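Protein BOLA1, chloroplastic (Arabidopsis thaliana, PDB 4PUG) may act, alone or with a glutaredoxin, as a redox-regulated transcriptional regulator or a factor in iron-sulfur cluster biogenesis, its glutaredoxin heterodimers binding a labile iron-sulfur cluster. Local coordinates at residues Val63-His71 against Leu84-Glu93. Residues are numbered along the deposited sequence; the frame is centred on the assembly and turned at random.
Sequences VKRHRLVYH and LSIVSKTPSE
Arg-65 meets Glu-93 end-on in a salt bridge held by two hydrogen bonds, NH1 giving a hydrogen to OE1 and NH2 one to OE2, each bond 3.0 Å long. Both carboxylate oxygens use their syn lone pairs, and the two flat groups lie nearly coplanar, 28° apart. NH1 also donates to the backbone O of Ser-88, within the guanidinium plane. A chain extended from CG to NE carries the charged group to the C-terminal end of the strand, where the chain turns at Thr-90. A leucine here would probably leave the Glu-93 carboxylate without its charged mate and Ser-88 O without this donor.

One residue further along the helix, the His-66 ring takes CB of Ile-86 over one face, 3.9 Å from its centroid, a CH-pi contact. Water 1, at the ring's edge, links His-66 NE2 to the backbone N of Ser-88. CD1 of Ile-86 packs against CG1 of Val-69 at 3.6 Å and touches CD2 and CE2 of Tyr-70 obliquely; CD2 of Leu-84 makes a CH-pi contact over that ring's face.

In the second shell, Thr-90 N donates to Glu-93 OE1 from above the carboxylate plane, while Thr-90 OG1 accepts from Glu-93 N in an ST motif; Arg-65 NE is held by Met-60 O. Helix 62-72 lies in the beta-alpha-beta crossover from strand 47-53 to its parallel neighbour 83-89, an outermost strand of the BolA domain's three-stranded mixed sheet, and Val-69 also meets Ile-52 of strand 47-53.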
loop_
_atom_site.group_PDB
_atom_site.type_symbol
_atom_site.label_atom_id
_atom_site.label_comp_id
_atom_site.label_asym_id
_atom_site.label_seq_id
_atom_site.Cartn_x
_atom_site.Cartn_y
_atom_site.Cartn_z
ATOM N N VAL A 63 11.257 -3.322 11.231
ATOM C CA VAL A 63 10.798 -2.001 11.655
ATOM C C VAL A 63 11.197 -0.915 10.656
ATOM O O VAL A 63 10.403 -0.032 10.345
ATOM C CB VAL A 63 11.243 -1.647 13.107
ATOM C CG1 VAL A 63 12.760 -1.695 13.248
ATOM C CG2 VAL A 63 10.686 -0.286 13.535
ATOM N N LYS A 64 12.409 -1.009 10.118
ATOM C CA LYS A 64 12.898 -0.028 9.157
ATOM C C LYS A 64 12.193 -0.133 7.804
ATOM O O LYS A 64 11.881 0.887 7.184
ATOM C CB LYS A 64 14.405 -0.180 8.973
ATOM C CG LYS A 64 15.124 1.104 8.649
ATOM C CD LYS A 64 16.579 0.830 8.344
ATOM C CE LYS A 64 17.108 1.801 7.307
ATOM N NZ LYS A 64 18.473 1.426 6.851
ATOM N N ARG A 65 11.961 -1.363 7.346
ATOM C CA ARG A 65 11.227 -1.607 6.105
ATOM C C ARG A 65 9.839 -0.988 6.196
ATOM O O ARG A 65 9.428 -0.187 5.348
ATOM C CB ARG A 65 11.086 -3.113 5.848
ATOM C CG ARG A 65 12.396 -3.868 5.660
ATOM C CD ARG A 65 12.171 -5.363 5.410
ATOM N NE ARG A 65 13.438 -6.090 5.344
ATOM C CZ ARG A 65 13.567 -7.359 4.964
ATOM N NH1 ARG A 65 12.505 -8.068 4.604
ATOM N NH2 ARG A 65 14.770 -7.919 4.941
ATOM N N HIS A 66 9.122 -1.366 7.249
ATOM C CA HIS A 66 7.768 -0.871 7.458
ATOM C C HIS A 66 7.697 0.639 7.672
ATOM O O HIS A 66 6.743 1.281 7.232
ATOM C CB HIS A 66 7.079 -1.617 8.599
ATOM C CG HIS A 66 6.590 -2.973 8.219
ATOM N ND1 HIS A 66 5.404 -3.496 8.670
ATOM C CD2 HIS A 66 7.132 -3.925 7.408
ATOM C CE1 HIS A 66 5.226 -4.707 8.169
ATOM N NE2 HIS A 66 6.271 -4.983 7.398
ATOM N N ARG A 67 8.692 1.210 8.346
ATOM C CA ARG A 67 8.739 2.662 8.512
ATOM C C ARG A 67 8.961 3.337 7.171
ATOM O O ARG A 67 8.425 4.415 6.917
ATOM C CB ARG A 67 9.865 3.072 9.458
ATOM C CG ARG A 67 9.585 2.841 10.926
ATOM C CD ARG A 67 10.830 3.124 11.761
ATOM N NE ARG A 67 10.931 4.529 12.147
ATOM C CZ ARG A 67 11.543 5.469 11.434
ATOM N NH1 ARG A 67 12.124 5.165 10.278
ATOM N NH2 ARG A 67 11.575 6.719 11.878
ATOM N N LEU A 68 9.778 2.708 6.330
ATOM C CA LEU A 68 10.024 3.219 4.988
ATOM C C LEU A 68 8.723 3.238 4.190
ATOM O O LEU A 68 8.337 4.274 3.632
ATOM C CB LEU A 68 11.082 2.375 4.275
ATOM C CG LEU A 68 11.355 2.687 2.803
ATOM C CD1 LEU A 68 11.797 4.133 2.621
ATOM C CD2 LEU A 68 12.388 1.731 2.224
ATOM N N VAL A 69 8.039 2.095 4.155
ATOM C CA VAL A 69 6.774 1.999 3.424
ATOM C C VAL A 69 5.727 2.988 3.949
ATOM O O VAL A 69 5.055 3.659 3.163
ATOM C CB VAL A 69 6.205 0.561 3.416
ATOM C CG1 VAL A 69 4.908 0.504 2.620
ATOM C CG2 VAL A 69 7.226 -0.418 2.844
ATOM N N TYR A 70 5.602 3.087 5.272
ATOM C CA TYR A 70 4.662 4.030 5.880
ATOM C C TYR A 70 5.010 5.468 5.519
ATOM O O TYR A 70 4.124 6.289 5.287
ATOM C CB TYR A 70 4.622 3.872 7.404
ATOM C CG TYR A 70 3.447 3.060 7.906
ATOM C CD1 TYR A 70 2.338 3.674 8.475
ATOM C CD2 TYR A 70 3.447 1.677 7.809
ATOM C CE1 TYR A 70 1.260 2.928 8.932
ATOM C CE2 TYR A 70 2.379 0.928 8.261
ATOM C CZ TYR A 70 1.290 1.556 8.820
ATOM O OH TYR A 70 0.230 0.802 9.267
ATOM N N HIS A 71 6.304 5.763 5.472
ATOM C CA HIS A 71 6.774 7.083 5.078
ATOM C C HIS A 71 6.385 7.392 3.638
ATOM O O HIS A 71 5.940 8.496 3.331
ATOM C CB HIS A 71 8.288 7.186 5.240
ATOM C CG HIS A 71 8.873 8.415 4.617
ATOM N ND1 HIS A 71 8.729 9.670 5.170
ATOM C CD2 HIS A 71 9.590 8.584 3.484
ATOM C CE1 HIS A 71 9.338 10.559 4.407
ATOM N NE2 HIS A 71 9.869 9.925 3.374
ATOM N N LEU A 84 -3.518 0.015 6.650
ATOM C CA LEU A 84 -2.491 -0.440 5.725
ATOM C C LEU A 84 -1.745 -1.632 6.317
ATOM O O LEU A 84 -0.986 -1.475 7.274
ATOM C CB LEU A 84 -1.500 0.692 5.454
ATOM C CG LEU A 84 -0.283 0.353 4.593
ATOM C CD1 LEU A 84 -0.727 -0.003 3.188
ATOM C CD2 LEU A 84 0.705 1.512 4.574
ATOM N N SER A 85 -1.966 -2.817 5.754
ATOM C CA SER A 85 -1.269 -4.024 6.194
ATOM C C SER A 85 -0.083 -4.295 5.276
ATOM O O SER A 85 -0.236 -4.310 4.061
ATOM C CB SER A 85 -2.223 -5.217 6.189
ATOM O OG SER A 85 -1.564 -6.409 6.575
ATOM N N ILE A 86 1.097 -4.515 5.848
ATOM C CA ILE A 86 2.311 -4.580 5.033
ATOM C C ILE A 86 3.106 -5.877 5.151
ATOM O O ILE A 86 3.453 -6.307 6.250
ATOM C CB ILE A 86 3.263 -3.417 5.356
ATOM C CG1 ILE A 86 2.533 -2.081 5.234
ATOM C CG2 ILE A 86 4.474 -3.443 4.434
ATOM C CD1 ILE A 86 3.398 -0.901 5.559
ATOM N N VAL A 87 3.396 -6.486 4.004
ATOM C CA VAL A 87 4.386 -7.551 3.937
ATOM C C VAL A 87 5.528 -7.073 3.054
ATOM O O VAL A 87 5.333 -6.820 1.870
ATOM C CB VAL A 87 3.800 -8.846 3.352
ATOM C CG1 VAL A 87 4.875 -9.922 3.273
ATOM C CG2 VAL A 87 2.620 -9.320 4.187
ATOM N N SER A 88 6.714 -6.928 3.632
ATOM C CA SER A 88 7.853 -6.400 2.889
ATOM C C SER A 88 9.015 -7.389 2.898
ATOM O O SER A 88 9.609 -7.649 3.943
ATOM C CB SER A 88 8.287 -5.054 3.472
ATOM O OG SER A 88 8.521 -5.158 4.865
ATOM N N LYS A 89 9.331 -7.946 1.730
ATOM C CA LYS A 89 10.354 -8.986 1.639
ATOM C C LYS A 89 11.403 -8.693 0.566
ATOM O O LYS A 89 11.225 -7.806 -0.270
ATOM C CB LYS A 89 9.711 -10.350 1.363
ATOM C CG LYS A 89 8.436 -10.634 2.150
ATOM C CD LYS A 89 8.695 -10.783 3.644
ATOM C CE LYS A 89 9.373 -12.104 3.968
ATOM N NZ LYS A 89 9.411 -12.351 5.436
ATOM N N THR A 90 12.498 -9.449 0.604
ATOM C CA THR A 90 13.496 -9.431 -0.459
ATOM C C THR A 90 13.220 -10.613 -1.389
ATOM O O THR A 90 12.558 -11.568 -0.984
ATOM C CB THR A 90 14.932 -9.528 0.111
ATOM O OG1 THR A 90 15.092 -10.766 0.813
ATOM C CG2 THR A 90 15.210 -8.371 1.060
ATOM N N PRO A 91 13.705 -10.548 -2.641
ATOM C CA PRO A 91 13.512 -11.673 -3.565
ATOM C C PRO A 91 14.088 -12.984 -3.034
ATOM O O PRO A 91 13.547 -14.048 -3.331
ATOM C CB PRO A 91 14.282 -11.234 -4.811
ATOM C CG PRO A 91 14.224 -9.755 -4.776
ATOM C CD PRO A 91 14.293 -9.379 -3.319
ATOM N N SER A 92 15.169 -12.904 -2.264
ATOM C CA SER A 92 15.780 -14.092 -1.677
ATOM C C SER A 92 14.853 -14.717 -0.641
ATOM O O SER A 92 14.734 -15.938 -0.553
ATOM C CB SER A 92 17.123 -13.744 -1.034
ATOM O OG SER A 92 18.029 -13.229 -1.992
ATOM N N GLU A 93 14.191 -13.864 0.135
ATOM C CA GLU A 93 13.231 -14.312 1.140
ATOM C C GLU A 93 11.970 -14.894 0.501
ATOM O O GLU A 93 11.128 -15.471 1.188
ATOM C CB GLU A 93 12.857 -13.156 2.069
ATOM C CG GLU A 93 13.974 -12.714 3.004
ATOM C CD GLU A 93 13.769 -11.307 3.540
ATOM O OE1 GLU A 93 12.786 -10.650 3.133
ATOM O OE2 GLU A 93 14.594 -10.856 4.362
HETATM O O HOH W 1 6.927 -7.681 6.309
#